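PDB 6QW0: RNA-dependent RNA polymerase from Toscana virus, which probably cleaves host mRNAs a short way from their 5' caps through its manganese-binding endonuclease domain, supplying capped primers for viral transcription. Local coordinates for residues A[75-80]-A[197-202]; A[81-86]-A[187-192]. All blocks are in the same frame, centred on the assembly; numbering follows the deposited sequence.

Contact 1: residues A[75-80]-A[197-202]; sequences TLFKHD and RDIFEE. With MN3 (manganese (III) ion), chain C.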
# COMPACT_ATOMS: atom_id res chain seq x y z
N THR A 75 -9.26 -2.79 -13.62
CA THR A 75 -7.94 -3.39 -13.74
C THR A 75 -7.13 -3.28 -12.45
O THR A 75 -6.31 -4.16 -12.16
CB THR A 75 -7.17 -2.75 -14.90
OG1 THR A 75 -5.86 -3.33 -14.98
CG2 THR A 75 -7.06 -1.24 -14.70
N LEU A 76 -7.34 -2.23 -11.67
CA LEU A 76 -6.62 -2.04 -10.42
C LEU A 76 -7.49 -2.33 -9.20
O LEU A 76 -7.14 -1.93 -8.08
CB LEU A 76 -6.04 -0.63 -10.35
CG LEU A 76 -4.78 -0.43 -11.20
CD1 LEU A 76 -4.34 1.02 -11.20
CD2 LEU A 76 -3.66 -1.35 -10.72
N PHE A 77 -8.61 -3.03 -9.39
CA PHE A 77 -9.53 -3.23 -8.28
C PHE A 77 -8.89 -4.05 -7.16
O PHE A 77 -9.01 -3.70 -5.98
CB PHE A 77 -10.82 -3.90 -8.76
CG PHE A 77 -11.70 -4.36 -7.63
CD1 PHE A 77 -12.53 -3.47 -6.97
CD2 PHE A 77 -11.67 -5.68 -7.20
CE1 PHE A 77 -13.32 -3.88 -5.92
CE2 PHE A 77 -12.45 -6.10 -6.15
CZ PHE A 77 -13.29 -5.20 -5.51
N LYS A 78 -8.22 -5.15 -7.51
CA LYS A 78 -7.64 -5.99 -6.47
C LYS A 78 -6.65 -5.20 -5.63
O LYS A 78 -6.67 -5.28 -4.40
CB LYS A 78 -6.95 -7.22 -7.09
CG LYS A 78 -7.90 -8.35 -7.45
CD LYS A 78 -7.16 -9.58 -7.97
CE LYS A 78 -6.44 -9.28 -9.28
NZ LYS A 78 -5.71 -10.48 -9.78
N HIS A 79 -5.80 -4.41 -6.28
CA HIS A 79 -4.80 -3.62 -5.56
C HIS A 79 -5.46 -2.57 -4.68
O HIS A 79 -5.16 -2.47 -3.48
CB HIS A 79 -3.85 -2.99 -6.60
CG HIS A 79 -2.89 -1.98 -6.06
ND1 HIS A 79 -3.26 -0.68 -5.76
CD2 HIS A 79 -1.56 -2.05 -5.83
CE1 HIS A 79 -2.20 -0.01 -5.35
NE2 HIS A 79 -1.15 -0.81 -5.39
N ASP A 80 -6.38 -1.80 -5.25
CA ASP A 80 -6.97 -0.68 -4.52
C ASP A 80 -7.84 -1.16 -3.37
O ASP A 80 -7.81 -0.57 -2.29
CB ASP A 80 -7.76 0.20 -5.49
CG ASP A 80 -6.85 0.99 -6.41
OD1 ASP A 80 -5.61 0.95 -6.20
OD2 ASP A 80 -7.36 1.66 -7.33
N ARG A 197 -9.85 -10.90 -4.56
CA ARG A 197 -9.69 -11.91 -5.60
C ARG A 197 -11.01 -12.58 -5.92
O ARG A 197 -11.31 -12.85 -7.09
CB ARG A 197 -8.66 -12.95 -5.17
CG ARG A 197 -7.22 -12.45 -5.22
CD ARG A 197 -6.29 -13.38 -4.49
NE ARG A 197 -6.31 -14.74 -5.02
CZ ARG A 197 -5.24 -15.54 -5.08
NH1 ARG A 197 -4.06 -15.10 -4.66
NH2 ARG A 197 -5.35 -16.77 -5.57
N ASP A 198 -11.81 -12.90 -4.89
CA ASP A 198 -13.11 -13.51 -5.12
C ASP A 198 -14.01 -12.59 -5.94
O ASP A 198 -14.66 -13.02 -6.90
CB ASP A 198 -13.79 -13.86 -3.80
CG ASP A 198 -13.20 -15.08 -3.12
OD1 ASP A 198 -12.53 -15.90 -3.79
OD2 ASP A 198 -13.41 -15.23 -1.89
N ILE A 199 -14.05 -11.31 -5.56
CA ILE A 199 -14.90 -10.35 -6.27
C ILE A 199 -14.40 -10.15 -7.68
O ILE A 199 -15.19 -10.11 -8.64
CB ILE A 199 -14.96 -9.03 -5.48
CG1 ILE A 199 -15.70 -9.23 -4.16
CG2 ILE A 199 -15.63 -7.93 -6.32
CD1 ILE A 199 -15.56 -8.05 -3.21
N PHE A 200 -13.08 -10.02 -7.85
CA PHE A 200 -12.51 -9.75 -9.16
C PHE A 200 -12.83 -10.87 -10.15
O PHE A 200 -13.07 -10.61 -11.33
CB PHE A 200 -11.00 -9.56 -9.04
CG PHE A 200 -10.34 -9.24 -10.34
CD1 PHE A 200 -10.47 -7.98 -10.90
CD2 PHE A 200 -9.60 -10.20 -11.01
CE1 PHE A 200 -9.86 -7.68 -12.11
CE2 PHE A 200 -8.99 -9.91 -12.22
CZ PHE A 200 -9.12 -8.64 -12.76
N GLU A 201 -12.79 -12.13 -9.69
CA GLU A 201 -13.05 -13.23 -10.61
C GLU A 201 -14.48 -13.19 -11.14
O GLU A 201 -14.73 -13.59 -12.28
CB GLU A 201 -12.78 -14.57 -9.92
CG GLU A 201 -12.77 -15.76 -10.88
CD GLU A 201 -12.95 -17.09 -10.17
OE1 GLU A 201 -12.40 -17.25 -9.06
OE2 GLU A 201 -13.64 -17.97 -10.73
N GLU A 202 -15.41 -12.68 -10.35
CA GLU A 202 -16.79 -12.54 -10.81
C GLU A 202 -17.00 -11.24 -11.58
O GLU A 202 -17.85 -11.18 -12.47
CB GLU A 202 -17.76 -12.66 -9.63
CG GLU A 202 -17.75 -14.09 -9.02
CD GLU A 202 -18.69 -14.28 -7.84
OE1 GLU A 202 -19.82 -13.72 -7.85
OE2 GLU A 202 -18.31 -15.02 -6.90
MN MN3 C . 0.98 -0.03 -5.81
O HOH W 1 0.24 1.15 -7.72
O HOH W 2 1.29 -1.32 -7.76

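Contact 2: residues A[81-86]-A[187-192]; sequences FTFGHL and NEIVFR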
# COMPACT_ATOMS: atom_id res chain seq x y z
N PHE A 81 -8.61 -2.24 -3.57
CA PHE A 81 -9.44 -2.74 -2.48
C PHE A 81 -8.58 -3.32 -1.36
O PHE A 81 -8.86 -3.08 -0.18
CB PHE A 81 -10.43 -3.79 -2.99
CG PHE A 81 -11.40 -4.28 -1.95
CD1 PHE A 81 -11.10 -5.38 -1.16
CD2 PHE A 81 -12.63 -3.65 -1.77
CE1 PHE A 81 -11.99 -5.84 -0.20
CE2 PHE A 81 -13.52 -4.10 -0.80
CZ PHE A 81 -13.20 -5.20 -0.02
N THR A 82 -7.54 -4.08 -1.70
CA THR A 82 -6.73 -4.72 -0.67
C THR A 82 -6.20 -3.70 0.33
O THR A 82 -6.25 -3.93 1.54
CB THR A 82 -5.56 -5.46 -1.32
OG1 THR A 82 -6.07 -6.55 -2.10
CG2 THR A 82 -4.60 -5.98 -0.26
N PHE A 83 -5.71 -2.57 -0.16
CA PHE A 83 -5.00 -1.61 0.68
C PHE A 83 -5.86 -0.40 1.02
O PHE A 83 -5.35 0.57 1.59
CB PHE A 83 -3.70 -1.20 -0.01
CG PHE A 83 -2.75 -2.36 -0.22
CD1 PHE A 83 -1.97 -2.81 0.82
CD2 PHE A 83 -2.67 -2.99 -1.45
CE1 PHE A 83 -1.10 -3.90 0.65
CE2 PHE A 83 -1.80 -4.08 -1.63
CZ PHE A 83 -1.01 -4.52 -0.58
N GLY A 84 -7.16 -0.48 0.75
CA GLY A 84 -8.06 0.66 0.92
C GLY A 84 -8.17 1.18 2.33
O GLY A 84 -8.53 2.34 2.53
N HIS A 85 -7.91 0.33 3.33
CA HIS A 85 -7.94 0.77 4.72
C HIS A 85 -6.70 1.55 5.11
O HIS A 85 -6.68 2.18 6.17
CB HIS A 85 -8.10 -0.44 5.65
CG HIS A 85 -6.96 -1.41 5.58
ND1 HIS A 85 -6.52 -1.97 4.40
CD2 HIS A 85 -6.16 -1.91 6.55
CE1 HIS A 85 -5.51 -2.78 4.64
NE2 HIS A 85 -5.27 -2.76 5.94
N LEU A 86 -5.65 1.51 4.29
CA LEU A 86 -4.41 2.21 4.56
C LEU A 86 -4.28 3.49 3.76
O LEU A 86 -3.70 4.47 4.24
CB LEU A 86 -3.21 1.31 4.25
CG LEU A 86 -3.16 0.00 5.03
CD1 LEU A 86 -1.97 -0.81 4.56
CD2 LEU A 86 -3.09 0.26 6.52
N ASN A 187 -3.14 -9.92 8.86
CA ASN A 187 -4.40 -10.60 8.56
C ASN A 187 -5.39 -9.69 7.85
O ASN A 187 -6.15 -10.15 6.99
CB ASN A 187 -5.01 -11.15 9.85
CG ASN A 187 -4.31 -12.40 10.34
OD1 ASN A 187 -3.48 -12.99 9.63
ND2 ASN A 187 -4.64 -12.82 11.55
N GLU A 188 -5.43 -8.40 8.19
CA GLU A 188 -6.39 -7.51 7.52
C GLU A 188 -6.03 -7.33 6.05
O GLU A 188 -6.90 -7.39 5.18
CB GLU A 188 -6.46 -6.16 8.24
CG GLU A 188 -7.67 -5.31 7.84
CD GLU A 188 -8.99 -5.85 8.39
OE1 GLU A 188 -8.95 -6.75 9.26
OE2 GLU A 188 -10.05 -5.39 7.94
N ILE A 189 -4.74 -7.14 5.76
CA ILE A 189 -4.31 -7.04 4.37
C ILE A 189 -4.63 -8.32 3.60
O ILE A 189 -5.21 -8.29 2.51
CB ILE A 189 -2.81 -6.70 4.31
CG1 ILE A 189 -2.58 -5.27 4.84
CG2 ILE A 189 -2.27 -6.85 2.90
CD1 ILE A 189 -1.19 -5.05 5.44
N VAL A 190 -4.24 -9.47 4.16
CA VAL A 190 -4.48 -10.74 3.48
C VAL A 190 -5.98 -11.01 3.34
O VAL A 190 -6.45 -11.41 2.28
CB VAL A 190 -3.76 -11.89 4.21
CG1 VAL A 190 -4.11 -13.24 3.56
CG2 VAL A 190 -2.25 -11.68 4.19
N PHE A 191 -6.75 -10.77 4.41
CA PHE A 191 -8.20 -10.98 4.34
C PHE A 191 -8.84 -10.15 3.23
O PHE A 191 -9.67 -10.65 2.46
CB PHE A 191 -8.81 -10.65 5.70
CG PHE A 191 -10.26 -11.03 5.82
CD1 PHE A 191 -11.26 -10.14 5.43
CD2 PHE A 191 -10.64 -12.27 6.32
CE1 PHE A 191 -12.60 -10.47 5.55
CE2 PHE A 191 -11.98 -12.61 6.44
CZ PHE A 191 -12.96 -11.71 6.06
N ARG A 192 -8.47 -8.87 3.14
CA ARG A 192 -9.02 -8.01 2.09
C ARG A 192 -8.57 -8.46 0.70
O ARG A 192 -9.34 -8.36 -0.26
CB ARG A 192 -8.62 -6.55 2.34
CG ARG A 192 -9.25 -5.94 3.60
CD ARG A 192 -8.85 -4.45 3.78
NE ARG A 192 -9.30 -3.61 2.67
CZ ARG A 192 -10.30 -2.73 2.74
NH1 ARG A 192 -10.95 -2.54 3.88
NH2 ARG A 192 -10.64 -2.04 1.66

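Contact 1: residues A[75-80]-A[197-202]
K78 and R197 bring the first turn of helix 77-82 up to the last turns of helix 183-203, their CA atoms 6.3 Å apart. No hydrogen bond joins 75-80 to 197-202; the contact is made by side chains. K78 CE lies over one face of the F200 ring, and the two side chains cross at about a right angle. This CE sits 4.0 Å from the centroid of the F200 ring, a CH-pi contact offset toward the CD2-CE2 rim. The K78 chain is bent at chi3 (-64°), which places CE above this ring. Nearer the backbone, K78 CG rests 3.7 Å from F200 CB. K78 CD also meets R197 CG, so the two basic residues touch through their methylenes. Their charged ends stay apart, with K78 NZ 6.4 Å from R197 NE. M133 touches the side chains of both K78 and R197. F77 fills the other part of the interface. Its CG is anti to the backbone N (chi1 169°), and the ring reaches I199, where F77 CE2 lies 3.7 Å from I199 CG2. I199 in turn packs on Y36 and I38 of strand 36-39.

This short helix carries the histidine of the cap-snatching endonuclease, a member of the PDDEXK nuclease clan. H79 NE2 binds a manganese(III) ion at 2.3 Å, and two waters are further ligands. D114, E128 and the backbone O of F129 complete the site. H79 ND1 points to D80 OD1, 2.9 Å away, in a His-carboxylate hydrogen bond. D80 OD1 lies close to the plane of the imidazole, so the bond helps to fix the rotation of the ring.

Contact 2: residues A[81-86]-A[187-192]
The C-terminal end of the metal-site helix 77-82, and the turn after it, meet helix 183-203 through R192. R192 grips F81 O side-on with two nitrogens. Its chain is bent at chi3 (62°), which turns NE toward that oxygen. R192 NH2 lies 2.8 Å from F81 O, and R192 NE is 2.9 Å from the same atom. Both bonds run in the guanidinium plane. F81 O also accepts from G84 N, so this carbonyl at the helix end has three donors. A weak bond of 3.3 Å links R192 NE to T82 O.

The F81 ring lies under the guanidinium in a cation-pi stack, with R192 CZ 4.7 Å from the F81 ring centroid and the planes 29° apart. H85 N and G84 C lie over the other face of the guanidinium. R192 NH1 is hydrogen-bonded to T62 OG1, so each guanidinium nitrogen has a partner.

The H85 ring slides past the R192 chain, with H85 ND1 3.5 Å from R192 CD. E188 CG makes an off-centre CH-pi contact with this ring, and the E188 carboxylate is hydrogen-bonded to G60 N and T62 OG1. I189 CG1 meets the ring edge at H85 NE2, 3.8 Å away. I189 CG2 touches F83 CE1 and T82 CG2.

Beyond these residues lies the mixed sheet: F83 packs on I168 and V170 of strand 163-171, and I189 touches V170 and also V175 of strand 174-177.

Contacts 1 and 2 join the same two helices, 77-82 and 183-203, and their centres are 12 Å apart. Along the chain, 75-80 runs directly into 81-86, while 187-192 precedes 197-202. Contact 2 is therefore nested inside the loop closed by contact 1. That loop includes the metal-binding residues D114, E128 and F129. Contact 2 is buried, nearer the centre of the chain and beside the mixed sheet. Contact 1 is only partly buried and lies toward the C-terminal end of the long helix. Together they pack the short helix bearing H79 along helix 183-203 at two successive levels, within one endonuclease domain.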